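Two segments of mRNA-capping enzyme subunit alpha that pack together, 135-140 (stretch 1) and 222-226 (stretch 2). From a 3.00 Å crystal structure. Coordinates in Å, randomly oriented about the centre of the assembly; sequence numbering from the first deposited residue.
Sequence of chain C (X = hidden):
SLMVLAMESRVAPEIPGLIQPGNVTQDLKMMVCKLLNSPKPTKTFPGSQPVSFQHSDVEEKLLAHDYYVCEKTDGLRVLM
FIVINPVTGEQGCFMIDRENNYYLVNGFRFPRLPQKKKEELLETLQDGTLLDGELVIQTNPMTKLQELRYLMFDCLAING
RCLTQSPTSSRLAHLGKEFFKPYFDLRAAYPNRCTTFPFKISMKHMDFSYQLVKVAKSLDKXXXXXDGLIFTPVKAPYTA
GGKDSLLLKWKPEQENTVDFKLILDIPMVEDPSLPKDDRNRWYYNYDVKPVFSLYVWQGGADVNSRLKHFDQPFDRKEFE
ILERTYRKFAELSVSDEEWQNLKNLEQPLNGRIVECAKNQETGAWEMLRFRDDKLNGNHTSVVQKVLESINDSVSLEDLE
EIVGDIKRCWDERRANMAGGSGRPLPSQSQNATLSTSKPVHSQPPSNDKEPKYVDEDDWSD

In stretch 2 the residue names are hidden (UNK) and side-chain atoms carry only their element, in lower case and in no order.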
ATOM      1  N   LEU C 135      40.122 -28.614   5.205  1.00 72.49           N
ATOM      2  CA  LEU C 135      39.606 -29.059   6.501  1.00 79.34           C
ATOM      3  C   LEU C 135      38.731 -30.330   6.435  1.00 83.38           C
ATOM      4  O   LEU C 135      37.495 -30.245   6.369  1.00 74.72           O
ATOM      5  CB  LEU C 135      38.883 -27.912   7.248  1.00 79.06           C
ATOM      6  CG  LEU C 135      38.544 -28.140   8.739  1.00 78.15           C
ATOM      7  CD1 LEU C 135      39.782 -27.954   9.555  1.00 84.30           C
ATOM      8  CD2 LEU C 135      37.460 -27.221   9.298  1.00 55.28           C
ATOM      9  N   VAL C 136      39.379 -31.498   6.497  1.00 87.62           N
ATOM     10  CA  VAL C 136      38.683 -32.811   6.556  1.00 91.24           C
ATOM     11  C   VAL C 136      38.175 -33.194   7.971  1.00 86.13           C
ATOM     12  O   VAL C 136      38.353 -32.434   8.930  1.00 94.82           O
ATOM     13  CB  VAL C 136      39.609 -33.971   6.056  1.00 93.13           C
ATOM     14  CG1 VAL C 136      40.144 -33.714   4.649  1.00 97.13           C
ATOM     15  CG2 VAL C 136      40.757 -34.237   7.038  1.00 93.62           C
ATOM     16  N   ILE C 137      37.559 -34.373   8.085  1.00 73.91           N
ATOM     17  CA  ILE C 137      37.332 -35.068   9.370  1.00 69.79           C
ATOM     18  C   ILE C 137      38.218 -36.296   9.287  1.00 66.05           C
ATOM     19  O   ILE C 137      38.663 -36.646   8.203  1.00 78.23           O
ATOM     20  CB  ILE C 137      35.878 -35.510   9.594  1.00 65.97           C
ATOM     21  CG1 ILE C 137      34.914 -34.696   8.725  1.00 82.04           C
ATOM     22  CG2 ILE C 137      35.492 -35.401  11.078  1.00 69.61           C
ATOM     23  CD1 ILE C 137      35.075 -35.004   7.230  1.00101.84           C
ATOM     24  N   GLN C 138      38.540 -36.918  10.415  1.00 68.33           N
ATOM     25  CA  GLN C 138      39.578 -37.942  10.429  1.00 67.52           C
ATOM     26  C   GLN C 138      39.324 -39.075  11.352  1.00 66.36           C
ATOM     27  O   GLN C 138      39.250 -38.858  12.555  1.00 76.72           O
ATOM     28  CB  GLN C 138      40.922 -37.344  10.816  1.00 68.84           C
ATOM     29  CG  GLN C 138      41.656 -36.753   9.634  1.00 70.13           C
ATOM     30  CD  GLN C 138      42.097 -37.790   8.629  1.00 60.68           C
ATOM     31  OE1 GLN C 138      41.280 -38.432   7.938  1.00 47.68           O
ATOM     32  NE2 GLN C 138      43.406 -37.950   8.532  1.00 39.64           N
ATOM     33  N   THR C 139      39.205 -40.269  10.782  1.00 62.02           N
ATOM     34  CA  THR C 139      39.021 -41.495  11.549  1.00 64.08           C
ATOM     35  C   THR C 139      40.365 -42.064  11.895  1.00 68.33           C
ATOM     36  O   THR C 139      41.256 -42.128  11.040  1.00 74.01           O
ATOM     37  CB  THR C 139      38.201 -42.537  10.754  1.00 64.20           C
ATOM     38  OG1 THR C 139      36.806 -42.320  10.990  1.00 64.37           O
ATOM     39  CG2 THR C 139      38.502 -43.962  11.163  1.00 69.93           C
ATOM     40  N   ASN C 140      40.488 -42.433  13.168  1.00 77.64           N
ATOM     41  CA  ASN C 140      41.568 -43.280  13.678  1.00 88.64           C
ATOM     42  C   ASN C 140      41.279 -44.718  13.243  1.00 89.16           C
ATOM     43  O   ASN C 140      40.177 -45.217  13.499  1.00 87.49           O
ATOM     44  CB  ASN C 140      41.591 -43.218  15.214  1.00 93.46           C
ATOM     45  CG  ASN C 140      42.828 -43.873  15.823  1.00108.49           C
ATOM     46  OD1 ASN C 140      43.158 -45.031  15.525  1.00106.71           O
ATOM     47  ND2 ASN C 140      43.495 -43.139  16.724  1.00115.39           N
ATOM     48  N   UNK C 222      41.896 -44.421   2.174  1.00 87.91           N
ATOM     49  CA  UNK C 222      42.172 -43.255   3.031  1.00 86.32           C
ATOM     50  C   UNK C 222      41.005 -42.897   3.983  1.00 81.64           C
ATOM     51  O   UNK C 222      39.861 -42.887   3.531  1.00 65.12           O
ATOM     52  c   UNK C 222      43.808 -42.146   1.308  1.00 84.02           C
ATOM     53  c   UNK C 222      45.080 -41.849   2.107  1.00 69.87           C
ATOM     54  c   UNK C 222      42.522 -42.048   2.145  1.00 86.42           C
ATOM     55  c   UNK C 222      43.700 -41.261   0.081  1.00 63.65           C
ATOM     56  N   UNK C 223      41.296 -42.584   5.279  1.00 81.65           N
ATOM     57  CA  UNK C 223      40.348 -42.229   6.361  1.00 77.46           C
ATOM     58  C   UNK C 223      39.406 -41.034   6.118  1.00 74.82           C
ATOM     59  O   UNK C 223      38.279 -41.053   6.621  1.00 69.38           O
ATOM     60  c   UNK C 223      42.533 -41.435   6.868  1.00 77.98           C
ATOM     61  c   UNK C 223      42.679 -42.453   5.777  1.00 81.61           C
ATOM     62  c   UNK C 223      41.277 -41.903   7.530  1.00 79.20           C
ATOM     63  N   UNK C 224      39.887 -39.983   5.442  1.00 79.75           N
ATOM     64  CA  UNK C 224      39.029 -38.894   4.939  1.00 85.42           C
ATOM     65  C   UNK C 224      38.525 -39.170   3.507  1.00 91.72           C
ATOM     66  O   UNK C 224      38.547 -40.320   3.062  1.00102.43           O
ATOM     67  c   UNK C 224      41.051 -37.405   4.465  1.00 84.77           C
ATOM     68  c   UNK C 224      39.682 -37.509   5.066  1.00 79.81           C
ATOM     69  n   UNK C 224      42.838 -37.302   3.193  1.00 93.34           N
ATOM     70  c   UNK C 224      43.243 -37.147   4.442  1.00 94.75           C
ATOM     71  n   UNK C 224      42.183 -37.198   5.228  1.00 97.12           N
ATOM     72  c   UNK C 224      41.473 -37.458   3.180  1.00 92.35           C
ATOM     73  N   UNK C 225      38.070 -38.145   2.791  1.00 87.40           N
ATOM     74  CA  UNK C 225      37.380 -38.341   1.528  1.00 90.36           C
ATOM     75  C   UNK C 225      38.209 -37.856   0.369  1.00 95.81           C
ATOM     76  O   UNK C 225      38.881 -36.834   0.499  1.00104.82           O
ATOM     77  c   UNK C 225      35.184 -36.454   3.447  1.00 91.44           C
ATOM     78  c   UNK C 225      36.058 -37.572   1.494  1.00 91.52           C
ATOM     79  c   UNK C 225      35.028 -37.716   2.603  1.00 86.67           C
ATOM     80  c   UNK C 225      33.642 -37.795   1.963  1.00 62.28           C
ATOM     81  N   UNK C 226      38.106 -38.541  -0.774  1.00 96.08           N
ATOM     82  CA  UNK C 226      38.880 -38.164  -1.961  1.00 91.87           C
ATOM     83  C   UNK C 226      38.225 -38.434  -3.328  1.00 90.40           C
ATOM     84  O   UNK C 226      38.312 -39.558  -3.857  1.00 91.96           O
ATOM     85  c   UNK C 226      40.319 -38.705  -1.865  1.00 91.71           C
ATOM     86  o   UNK C 226      40.355 -40.020  -1.325  1.00 84.29           O
TER

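Position 222 carries four side-chain carbons and no heteroatom, with the chain forking at its second carbon. Its CA-to-CB bond points sideways, and the side chain is out of contact with stretch 1. Four carbons forked at the second, rather than at CB, identify Leu222, here in the m,t rotamer.

At position 223 there are three carbons, and the last of them closes a ring onto the backbone N. The CA-to-CB bond points toward stretch 1, where CB lies 3.5 Å from the backbone O of Thr139, and the middle ring carbon lies near the end of the Gln138 side chain. A three-carbon ring closed on the main chain can only be proline. Pro223 has the C-gamma endo pucker, and its phi of -57° is typical of the restraint that this ring imposes.

Position 224 has one carbon followed by a planar five-membered ring of three carbons and two nitrogens. The CA-to-CB bond points toward stretch 1, and CB sits 3.7 Å from CB of Val136 and 3.4 Å from the backbone O of Ile137. CG1 of Val136 lies over one face of the ring, 4.2 Å from the centroid and 26° off the normal, a CH-pi contact. At the ring edge, the modelled position of OE1 of Gln138 is 3.1 Å from a ring nitrogen, but the amide is probably turned over, so the polar character of this approach remains open. The ring is the imidazole of a histidine, His224, and its NE2 is hydrogen-bonded elsewhere in the structure.

Position 225 again shows four carbons forked at the second. Its CA-to-CB bond runs sideways, yet one terminal carbon comes within 4.1 Å of CD1 of Ile137. The branching gives Leu225, with chi1 in the m well and chi2 between wells at 103°. Its contact with Ile137 is purely apolar.

The side chain of position 226, one carbon and one oxygen, touches nothing on stretch 1, its CB staying 8.2 Å from CG1 of Val136. This hydroxymethyl group is that of Ser226, in the p rotamer; its OG is hydrogen-bonded elsewhere in the structure.

The contact is small, burying 297 Å² over both sides, and brings an irregular segment against a strand far away in sequence. Pro223 and His224 contribute most of the covered surface of stretch 2, their CA atoms lying nearest those of Thr139 and Gln138, respectively. With no clear hydrogen bond between the segments, the contacts that can be assigned with confidence are those of shape: Val136 covers an imidazole face, the proline ring rests near Thr139 and Gln138, and Ile137 meets Leu225 in a looser apolar contact.

Stretch 2 222-226: LPHLS
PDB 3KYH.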